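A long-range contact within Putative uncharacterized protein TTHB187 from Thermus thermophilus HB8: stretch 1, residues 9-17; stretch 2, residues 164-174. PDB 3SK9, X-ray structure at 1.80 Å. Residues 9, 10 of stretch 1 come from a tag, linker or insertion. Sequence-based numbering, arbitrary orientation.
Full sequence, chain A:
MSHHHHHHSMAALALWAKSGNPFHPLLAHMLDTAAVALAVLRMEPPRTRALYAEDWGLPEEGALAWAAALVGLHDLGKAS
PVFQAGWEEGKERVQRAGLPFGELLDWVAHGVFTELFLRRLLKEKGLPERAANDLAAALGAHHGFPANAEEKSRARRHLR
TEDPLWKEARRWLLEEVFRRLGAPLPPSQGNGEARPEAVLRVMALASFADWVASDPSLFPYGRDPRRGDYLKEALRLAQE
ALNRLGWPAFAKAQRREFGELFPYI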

# COMPACT_ATOMS: atom_id res chain seq x y z
N SER A 9 -1.85 -23.01 -9.84
CA SER A 9 -0.67 -22.19 -9.51
C SER A 9 -1.02 -20.85 -8.85
O SER A 9 -1.64 -19.99 -9.48
CB SER A 9 0.18 -21.93 -10.77
OG SER A 9 1.11 -20.87 -10.58
N MET A 10 -0.61 -20.65 -7.60
CA MET A 10 -0.95 -19.42 -6.87
C MET A 10 -0.20 -18.22 -7.46
O MET A 10 -0.71 -17.10 -7.42
CB MET A 10 -0.66 -19.53 -5.35
CG MET A 10 0.80 -19.39 -4.94
SD MET A 10 1.11 -19.85 -3.20
CE MET A 10 0.35 -21.48 -3.07
N ALA A 11 0.98 -18.44 -8.02
CA ALA A 11 1.74 -17.32 -8.59
C ALA A 11 1.03 -16.82 -9.83
O ALA A 11 0.99 -15.63 -10.08
CB ALA A 11 3.15 -17.71 -8.93
N ALA A 12 0.52 -17.74 -10.65
CA ALA A 12 -0.19 -17.31 -11.85
C ALA A 12 -1.47 -16.54 -11.52
O ALA A 12 -1.77 -15.54 -12.17
CB ALA A 12 -0.54 -18.53 -12.74
N LEU A 13 -2.23 -17.03 -10.54
CA LEU A 13 -3.42 -16.38 -10.06
C LEU A 13 -3.05 -14.99 -9.52
O LEU A 13 -3.73 -13.99 -9.81
CB LEU A 13 -4.03 -17.17 -8.93
CG LEU A 13 -5.40 -16.63 -8.49
CD1 LEU A 13 -6.34 -16.51 -9.68
CD2 LEU A 13 -6.00 -17.52 -7.40
N ALA A 14 -1.98 -14.93 -8.75
CA ALA A 14 -1.56 -13.63 -8.16
C ALA A 14 -1.20 -12.62 -9.24
O ALA A 14 -1.62 -11.46 -9.15
CB ALA A 14 -0.34 -13.82 -7.21
N LEU A 15 -0.42 -13.06 -10.25
CA LEU A 15 -0.05 -12.19 -11.37
C LEU A 15 -1.22 -11.83 -12.31
O LEU A 15 -1.21 -10.76 -12.94
CB LEU A 15 1.12 -12.79 -12.15
CG LEU A 15 2.43 -12.92 -11.31
CD1 LEU A 15 3.54 -13.84 -11.94
CD2 LEU A 15 3.01 -11.56 -10.99
N TRP A 16 -2.24 -12.67 -12.35
CA TRP A 16 -3.39 -12.45 -13.22
C TRP A 16 -4.32 -11.39 -12.68
O TRP A 16 -5.02 -10.73 -13.45
CB TRP A 16 -4.18 -13.75 -13.44
CG TRP A 16 -5.51 -13.57 -14.14
CD1 TRP A 16 -5.74 -13.52 -15.51
CD2 TRP A 16 -6.81 -13.46 -13.52
NE1 TRP A 16 -7.09 -13.37 -15.76
CE2 TRP A 16 -7.76 -13.31 -14.56
CE3 TRP A 16 -7.25 -13.45 -12.20
CZ2 TRP A 16 -9.13 -13.17 -14.30
CZ3 TRP A 16 -8.63 -13.30 -11.95
CH2 TRP A 16 -9.54 -13.17 -13.01
N ALA A 17 -4.38 -11.23 -11.35
CA ALA A 17 -5.22 -10.21 -10.74
C ALA A 17 -4.88 -8.86 -11.33
O ALA A 17 -3.71 -8.53 -11.45
CB ALA A 17 -5.00 -10.19 -9.25
N PRO A 164 -9.93 -21.61 -2.67
CA PRO A 164 -8.88 -21.52 -1.63
C PRO A 164 -7.52 -20.99 -2.11
O PRO A 164 -6.74 -20.43 -1.33
CB PRO A 164 -8.74 -22.97 -1.15
CG PRO A 164 -10.04 -23.60 -1.47
CD PRO A 164 -10.55 -22.95 -2.71
N LEU A 165 -7.22 -21.19 -3.38
CA LEU A 165 -5.98 -20.68 -3.98
C LEU A 165 -5.85 -19.14 -3.83
O LEU A 165 -4.74 -18.61 -3.75
CB LEU A 165 -5.93 -21.04 -5.47
CG LEU A 165 -4.54 -21.09 -6.11
CD1 LEU A 165 -3.70 -22.14 -5.43
CD2 LEU A 165 -4.64 -21.36 -7.61
N TRP A 166 -6.97 -18.44 -3.80
CA TRP A 166 -6.96 -16.98 -3.58
C TRP A 166 -6.27 -16.59 -2.26
O TRP A 166 -5.58 -15.58 -2.19
CB TRP A 166 -8.38 -16.39 -3.63
CG TRP A 166 -8.92 -16.21 -5.04
CD1 TRP A 166 -9.85 -16.97 -5.68
CD2 TRP A 166 -8.51 -15.20 -5.98
NE1 TRP A 166 -10.06 -16.49 -6.96
CE2 TRP A 166 -9.25 -15.40 -7.15
CE3 TRP A 166 -7.61 -14.14 -5.92
CZ2 TRP A 166 -9.11 -14.57 -8.26
CZ3 TRP A 166 -7.48 -13.31 -7.04
CH2 TRP A 166 -8.21 -13.54 -8.18
N LYS A 167 -6.46 -17.37 -1.19
CA LYS A 167 -5.84 -17.02 0.09
C LYS A 167 -4.33 -17.17 -0.06
O LYS A 167 -3.55 -16.39 0.50
CB LYS A 167 -6.34 -17.93 1.22
CG LYS A 167 -7.84 -17.82 1.46
CD LYS A 167 -8.35 -18.98 2.34
CE LYS A 167 -9.77 -18.71 2.85
NZ LYS A 167 -10.75 -18.36 1.78
N GLU A 168 -3.92 -18.17 -0.82
CA GLU A 168 -2.47 -18.37 -1.03
C GLU A 168 -1.88 -17.24 -1.92
O GLU A 168 -0.80 -16.71 -1.62
CB GLU A 168 -2.21 -19.74 -1.63
CG GLU A 168 -2.47 -20.87 -0.63
CD GLU A 168 -2.48 -22.24 -1.28
OE1 GLU A 168 -1.40 -22.86 -1.40
OE2 GLU A 168 -3.56 -22.70 -1.68
N ALA A 169 -2.59 -16.88 -3.00
CA ALA A 169 -2.18 -15.82 -3.93
C ALA A 169 -1.96 -14.48 -3.20
O ALA A 169 -1.04 -13.73 -3.52
CB ALA A 169 -3.22 -15.62 -5.06
N ARG A 170 -2.83 -14.18 -2.25
CA ARG A 170 -2.69 -12.91 -1.54
C ARG A 170 -1.46 -12.92 -0.66
O ARG A 170 -0.81 -11.90 -0.50
CB ARG A 170 -3.98 -12.48 -0.80
CG ARG A 170 -4.62 -13.49 0.10
CD ARG A 170 -6.00 -12.98 0.61
NE ARG A 170 -7.00 -12.91 -0.45
CZ ARG A 170 -8.13 -13.61 -0.48
NH1 ARG A 170 -8.46 -14.44 0.52
NH2 ARG A 170 -8.95 -13.48 -1.51
N ARG A 171 -1.11 -14.09 -0.10
CA ARG A 171 0.12 -14.12 0.70
C ARG A 171 1.34 -13.98 -0.20
O ARG A 171 2.33 -13.30 0.14
CB ARG A 171 0.16 -15.41 1.53
CG ARG A 171 -1.07 -15.46 2.51
CD ARG A 171 -1.36 -16.81 3.24
NE ARG A 171 -2.21 -16.60 4.43
CZ ARG A 171 -3.48 -16.16 4.41
NH1 ARG A 171 -4.11 -15.89 3.25
NH2 ARG A 171 -4.14 -15.99 5.55
N TRP A 172 1.25 -14.61 -1.39
CA TRP A 172 2.31 -14.48 -2.41
C TRP A 172 2.56 -13.02 -2.80
O TRP A 172 3.72 -12.55 -2.84
CB TRP A 172 1.93 -15.30 -3.66
CG TRP A 172 3.06 -15.45 -4.70
CD1 TRP A 172 3.90 -16.54 -4.87
CD2 TRP A 172 3.39 -14.53 -5.73
NE1 TRP A 172 4.77 -16.30 -5.91
CE2 TRP A 172 4.48 -15.08 -6.46
CE3 TRP A 172 2.90 -13.27 -6.10
CZ2 TRP A 172 5.07 -14.42 -7.54
CZ3 TRP A 172 3.48 -12.61 -7.17
CH2 TRP A 172 4.57 -13.18 -7.87
N LEU A 173 1.49 -12.27 -3.00
CA LEU A 173 1.64 -10.87 -3.38
C LEU A 173 2.31 -10.02 -2.28
O LEU A 173 3.20 -9.20 -2.54
CB LEU A 173 0.27 -10.28 -3.71
CG LEU A 173 -0.31 -10.67 -5.06
CD1 LEU A 173 -1.73 -10.33 -5.12
CD2 LEU A 173 0.46 -10.00 -6.24
N LEU A 174 1.85 -10.18 -1.05
CA LEU A 174 2.51 -9.48 0.06
C LEU A 174 4.01 -9.82 0.16
O LEU A 174 4.85 -8.96 0.36
CB LEU A 174 1.83 -9.85 1.38
CG LEU A 174 2.51 -9.15 2.59
CD1 LEU A 174 1.47 -8.91 3.65
CD2 LEU A 174 3.70 -9.99 3.13

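The most unusual feature of this contact is that a residue from the expression tag, Met 10, takes a full part in it: its side chain sits as a knob among Leu 165, Glu 168, Ala 169 and Trp 172. Met 10 CB lies 4.0 Å from Leu 165 CD1, and Met 10 CG 4.2 Å from Trp 172 CD1. The 2.8 Å approach of Met 10 CE to Glu 168 OE1 is a clash in the model.

The packing is reciprocal, since Trp 172 sits among Met 10, Ala 11, Ala 14 and Leu 15. Ala 11 CB stands 4.1 Å from the centroid of the five-membered ring of Trp 172, 30° off its normal, an off-centre CH-pi contact.

The two helices cross at -72°, with axes 8.3 Å apart at closest approach. The CA atoms of Ala 14 and Ala 169 are 4.8 Å apart and their CB atoms 4.0 Å. Ala 14 CB also reaches Trp 172 CE3 at 3.5 Å.

Leu 13 covers a face of Trp 166; its CD2 lies 3.8 Å from the centroid of the Trp 166 five-membered ring, only 15° off the normal. Trp 16 CZ3 instead meets Trp 166 CH2 edge to edge at 3.8 Å. No hydrogen bond links the stretches; the contacts are apolar packing and CH-pi.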